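Side-chain contacts in sensor protein (Rhodopseudomonas palustris, PDB 2OOL), which senses light through a bound biliverdin chromophore and, as part of a longer bacteriophytochrome, probably passes the signal to a histidine kinase module: residues Phe46-Glu50 with Thr51-Ile55; Ala88-Thr91 with His92-Gly96. All blocks are in the same frame, centred on the assembly; numbering follows the deposited sequence.

In the fold
Both contacts lie in the PAS part of the chromophore-binding domain, one after the other along the chain, so they neither nest nor cross. Contact 1 comes first: strand 44-48 runs out, and residues 49-54 turn the chain back into its antiparallel neighbour, strand 55-59, closing a hairpin loop. Contact 2 closes no loop; it is the last turns of helix 84-94, which packs against both the loop of contact 1 and L122 of strand 114-125. The two meet directly, centres about 12 Å apart. L53 reaches L90, T91 and L94, while NE2 of H95 makes a weak hydrogen bond to O of E50, joining the helix end to the hairpin turn.

Contact 1 (Phe46-Glu50 with Thr51-Ile55); sequences FVVSE and TDLRI
The chi1 of S49, 70°, sets OG between its own backbone N and carbonyl carbon, turned into the loop to meet R54. There OG accepts the backbone N-H of R54, N to OG 3.1 Å. The same OG makes a weak hydrogen bond to OD1 of D52 and has CG2 of T51 packed beside it. Backbone closes the turn too: N of S49 donates to O of R54 at 3.1 Å. Just beyond, V48 and I55 form an antiparallel non-hydrogen-bonded pair, where hairpin strands 44-48 and 55-59 of the PAS sheet come together. On F46, chi1 of -60° holds CG beside the backbone N, and CD1 of the ring meets CD1 of I55 obliquely at 4.1 Å. The polar end of E50 is taken by R124, and NH1 of R54 by O of N75. Replacing S49 with an alanine would probably leave N of R54 without its acceptor and D52 without its weak link to the turn. One hydroxyl thus accepts a backbone N-H and weakly links a carboxylate, tying the turn from within, while F46 and I55 add apolar contact at the strand end.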
loop_
_atom_site.group_PDB
_atom_site.type_symbol
_atom_site.label_atom_id
_atom_site.label_comp_id
_atom_site.label_asym_id
_atom_site.label_seq_id
_atom_site.Cartn_x
_atom_site.Cartn_y
_atom_site.Cartn_z
ATOM N N PHE A 46 13.666 14.915 20.776
ATOM C CA PHE A 46 13.952 14.675 22.181
ATOM C C PHE A 46 14.817 13.444 22.278
ATOM O O PHE A 46 14.588 12.461 21.580
ATOM C CB PHE A 46 12.663 14.378 22.913
ATOM C CG PHE A 46 11.669 15.486 22.851
ATOM C CD1 PHE A 46 11.528 16.361 23.924
ATOM C CD2 PHE A 46 10.864 15.661 21.725
ATOM C CE1 PHE A 46 10.583 17.364 23.905
ATOM C CE2 PHE A 46 9.937 16.710 21.672
ATOM C CZ PHE A 46 9.789 17.551 22.737
ATOM N N VAL A 47 15.845 13.508 23.089
ATOM C CA VAL A 47 16.471 12.306 23.601
ATOM C C VAL A 47 15.832 12.030 24.916
ATOM O O VAL A 47 15.754 12.923 25.728
ATOM C CB VAL A 47 17.999 12.478 23.780
ATOM C CG1 VAL A 47 18.582 11.197 24.293
ATOM C CG2 VAL A 47 18.633 12.943 22.383
ATOM N N VAL A 48 15.360 10.809 25.122
ATOM C CA VAL A 48 14.767 10.431 26.391
ATOM C C VAL A 48 15.364 9.122 26.930
ATOM O O VAL A 48 15.754 8.231 26.174
ATOM C CB VAL A 48 13.235 10.255 26.279
ATOM C CG1 VAL A 48 12.557 11.555 25.804
ATOM C CG2 VAL A 48 12.918 9.139 25.329
ATOM N N SER A 49 15.391 8.991 28.244
ATOM C CA SER A 49 15.919 7.792 28.860
ATOM C C SER A 49 14.882 6.677 28.799
ATOM O O SER A 49 13.686 6.928 28.794
ATOM C CB SER A 49 16.284 8.073 30.305
ATOM O OG SER A 49 15.103 8.255 31.031
ATOM N N GLU A 50 15.353 5.436 28.764
ATOM C CA GLU A 50 14.475 4.293 28.492
ATOM C C GLU A 50 13.750 3.876 29.755
ATOM O O GLU A 50 12.790 3.109 29.699
ATOM C CB GLU A 50 15.298 3.110 27.970
ATOM C CG GLU A 50 14.790 2.512 26.643
ATOM C CD GLU A 50 15.887 1.714 25.984
ATOM O OE1 GLU A 50 16.152 1.876 24.768
ATOM O OE2 GLU A 50 16.527 0.937 26.719
ATOM N N THR A 51 14.217 4.381 30.892
ATOM C CA THR A 51 13.651 4.054 32.183
ATOM C C THR A 51 12.288 4.750 32.369
ATOM O O THR A 51 11.228 4.212 31.974
ATOM C CB THR A 51 14.682 4.420 33.291
ATOM O OG1 THR A 51 14.100 4.257 34.590
ATOM C CG2 THR A 51 15.238 5.872 33.124
ATOM N N ASP A 52 12.341 5.967 32.904
ATOM C CA ASP A 52 11.175 6.805 33.175
ATOM C C ASP A 52 11.041 7.914 32.119
ATOM O O ASP A 52 10.285 8.879 32.290
ATOM C CB ASP A 52 11.321 7.409 34.576
ATOM C CG ASP A 52 12.787 7.624 34.955
ATOM O OD1 ASP A 52 13.578 7.921 34.001
ATOM O OD2 ASP A 52 13.133 7.455 36.167
ATOM N N LEU A 53 11.782 7.788 31.021
ATOM C CA LEU A 53 11.565 8.638 29.882
ATOM C C LEU A 53 11.808 10.136 30.158
ATOM O O LEU A 53 11.083 11.010 29.672
ATOM C CB LEU A 53 10.149 8.347 29.345
ATOM C CG LEU A 53 10.135 7.133 28.417
ATOM C CD1 LEU A 53 8.766 6.856 27.854
ATOM C CD2 LEU A 53 11.094 7.392 27.257
ATOM N N ARG A 54 12.855 10.426 30.913
ATOM C CA ARG A 54 13.195 11.800 31.269
ATOM C C ARG A 54 13.957 12.420 30.139
ATOM O O ARG A 54 14.726 11.758 29.524
ATOM C CB ARG A 54 14.056 11.829 32.523
ATOM C CG ARG A 54 13.280 11.459 33.764
ATOM C CD ARG A 54 14.094 11.472 35.062
ATOM N NE ARG A 54 13.127 11.201 36.122
ATOM C CZ ARG A 54 12.439 12.122 36.796
ATOM N NH1 ARG A 54 12.665 13.423 36.626
ATOM N NH2 ARG A 54 11.544 11.733 37.689
ATOM N N ILE A 55 13.812 13.710 29.926
ATOM C CA ILE A 55 14.398 14.339 28.730
ATOM C C ILE A 55 15.902 14.580 28.945
ATOM O O ILE A 55 16.296 15.166 29.931
ATOM C CB ILE A 55 13.668 15.660 28.393
ATOM C CG1 ILE A 55 12.244 15.381 27.911
ATOM C CG2 ILE A 55 14.436 16.478 27.450
ATOM C CD1 ILE A 55 11.334 16.588 28.041
#

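Contact 2 (Ala88-Thr91 with His92-Gly96); sequences ARLT and HALHG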
loop_
_atom_site.group_PDB
_atom_site.type_symbol
_atom_site.label_atom_id
_atom_site.label_comp_id
_atom_site.label_asym_id
_atom_site.label_seq_id
_atom_site.Cartn_x
_atom_site.Cartn_y
_atom_site.Cartn_z
ATOM N N ALA A 88 0.971 6.749 27.398
ATOM C CA ALA A 88 0.802 5.292 27.393
ATOM C C ALA A 88 1.357 4.660 26.147
ATOM O O ALA A 88 2.044 3.647 26.225
ATOM C CB ALA A 88 -0.667 4.905 27.568
ATOM N N ARG A 89 1.046 5.273 24.996
ATOM C CA ARG A 89 1.430 4.775 23.688
ATOM C C ARG A 89 2.949 4.792 23.449
ATOM O O ARG A 89 3.502 3.866 22.849
ATOM C CB ARG A 89 0.733 5.629 22.617
ATOM C CG ARG A 89 0.372 4.902 21.361
ATOM C CD ARG A 89 -0.982 5.413 20.784
ATOM N NE ARG A 89 -1.026 6.874 20.714
ATOM C CZ ARG A 89 -2.119 7.621 20.868
ATOM N NH1 ARG A 89 -3.293 7.079 21.123
ATOM N NH2 ARG A 89 -2.022 8.943 20.800
ATOM N N LEU A 90 3.599 5.871 23.875
ATOM C CA LEU A 90 5.054 5.988 23.834
ATOM C C LEU A 90 5.682 4.895 24.701
ATOM O O LEU A 90 6.506 4.098 24.231
ATOM C CB LEU A 90 5.473 7.360 24.324
ATOM C CG LEU A 90 6.963 7.724 24.369
ATOM C CD1 LEU A 90 7.645 7.590 22.998
ATOM C CD2 LEU A 90 7.147 9.141 24.918
ATOM N N THR A 91 5.244 4.836 25.956
ATOM C CA THR A 91 5.742 3.822 26.896
ATOM C C THR A 91 5.547 2.416 26.301
ATOM O O THR A 91 6.512 1.693 26.167
ATOM C CB THR A 91 5.121 3.992 28.261
ATOM O OG1 THR A 91 5.456 5.295 28.766
ATOM C CG2 THR A 91 5.652 2.976 29.227
ATOM N N HIS A 92 4.354 2.055 25.840
ATOM C CA HIS A 92 4.185 0.752 25.181
ATOM C C HIS A 92 5.144 0.541 24.000
ATOM O O HIS A 92 5.626 -0.575 23.784
ATOM C CB HIS A 92 2.738 0.524 24.690
ATOM C CG HIS A 92 2.493 -0.868 24.167
ATOM N ND1 HIS A 92 2.283 -1.146 22.827
ATOM C CD2 HIS A 92 2.475 -2.070 24.802
ATOM C CE1 HIS A 92 2.122 -2.451 22.667
ATOM N NE2 HIS A 92 2.227 -3.034 23.851
ATOM N N ALA A 93 5.402 1.578 23.204
ATOM C CA ALA A 93 6.262 1.419 22.032
ATOM C C ALA A 93 7.687 1.016 22.439
ATOM O O ALA A 93 8.302 0.143 21.833
ATOM C CB ALA A 93 6.284 2.696 21.205
ATOM N N LEU A 94 8.200 1.659 23.475
ATOM C CA LEU A 94 9.525 1.366 23.973
ATOM C C LEU A 94 9.582 0.048 24.751
ATOM O O LEU A 94 10.150 -0.926 24.271
ATOM C CB LEU A 94 9.977 2.484 24.884
ATOM C CG LEU A 94 10.678 3.669 24.270
ATOM C CD1 LEU A 94 9.703 4.590 23.790
ATOM C CD2 LEU A 94 11.440 4.308 25.439
ATOM N N HIS A 95 8.978 0.042 25.949
ATOM C CA HIS A 95 9.016 -1.061 26.913
ATOM C C HIS A 95 8.228 -2.318 26.512
ATOM O O HIS A 95 7.588 -2.931 27.398
ATOM C CB HIS A 95 8.411 -0.622 28.289
ATOM C CG HIS A 95 9.028 0.601 28.909
ATOM N ND1 HIS A 95 8.721 1.005 30.198
ATOM C CD2 HIS A 95 9.920 1.506 28.436
ATOM C CE1 HIS A 95 9.402 2.104 30.489
ATOM N NE2 HIS A 95 10.131 2.431 29.432
ATOM N N GLY A 96 8.255 -2.739 25.249
ATOM C CA GLY A 96 7.463 -3.920 24.870
ATOM C C GLY A 96 7.481 -4.314 23.404
ATOM O O GLY A 96 7.977 -3.572 22.567
#
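T91 and H95 sit one turn apart at the C-terminal end of an alpha-helix of the PAS domain, residues 84-94, with H95 the first residue to leave helical backbone angles. The hydrogen bonds are those of the helix itself, each from an N-H to the carbonyl four residues earlier. N of H92 donates to O of A88 at 2.8 Å and N of A93 to O of R89. N of L94 bonds to O of L90, and N of H95 closes the series on O of T91 at 3.0 Å. A further, weak bond from N of G96 to O of L94 follows as the chain leaves the helix. T91 OG1 turns back to O of A87, so this hydroxyl is satisfied by the preceding turn, and the guanidinium of R89 leads away to O of R106.

Apolar contact comes from L90 and L94, which lie side by side and point the same way, their CD1 atoms 3.7 Å apart. Both pack on L122 of strand 114-125, and A93 joins them there. This makes the leucine side the buried flank of the helix, while A88 and H92 are exposed.

The remaining interaction is a CH-pi contact. With chi1 of -60°, T91 puts CG2 anti to its backbone N, so the methyl group, and not the hydroxyl, faces H95. CG2 of T91 lies over one face of the imidazole ring, displaced toward the rim, 4.1 Å from the ring centroid and 3.8 Å from ND1 of H95.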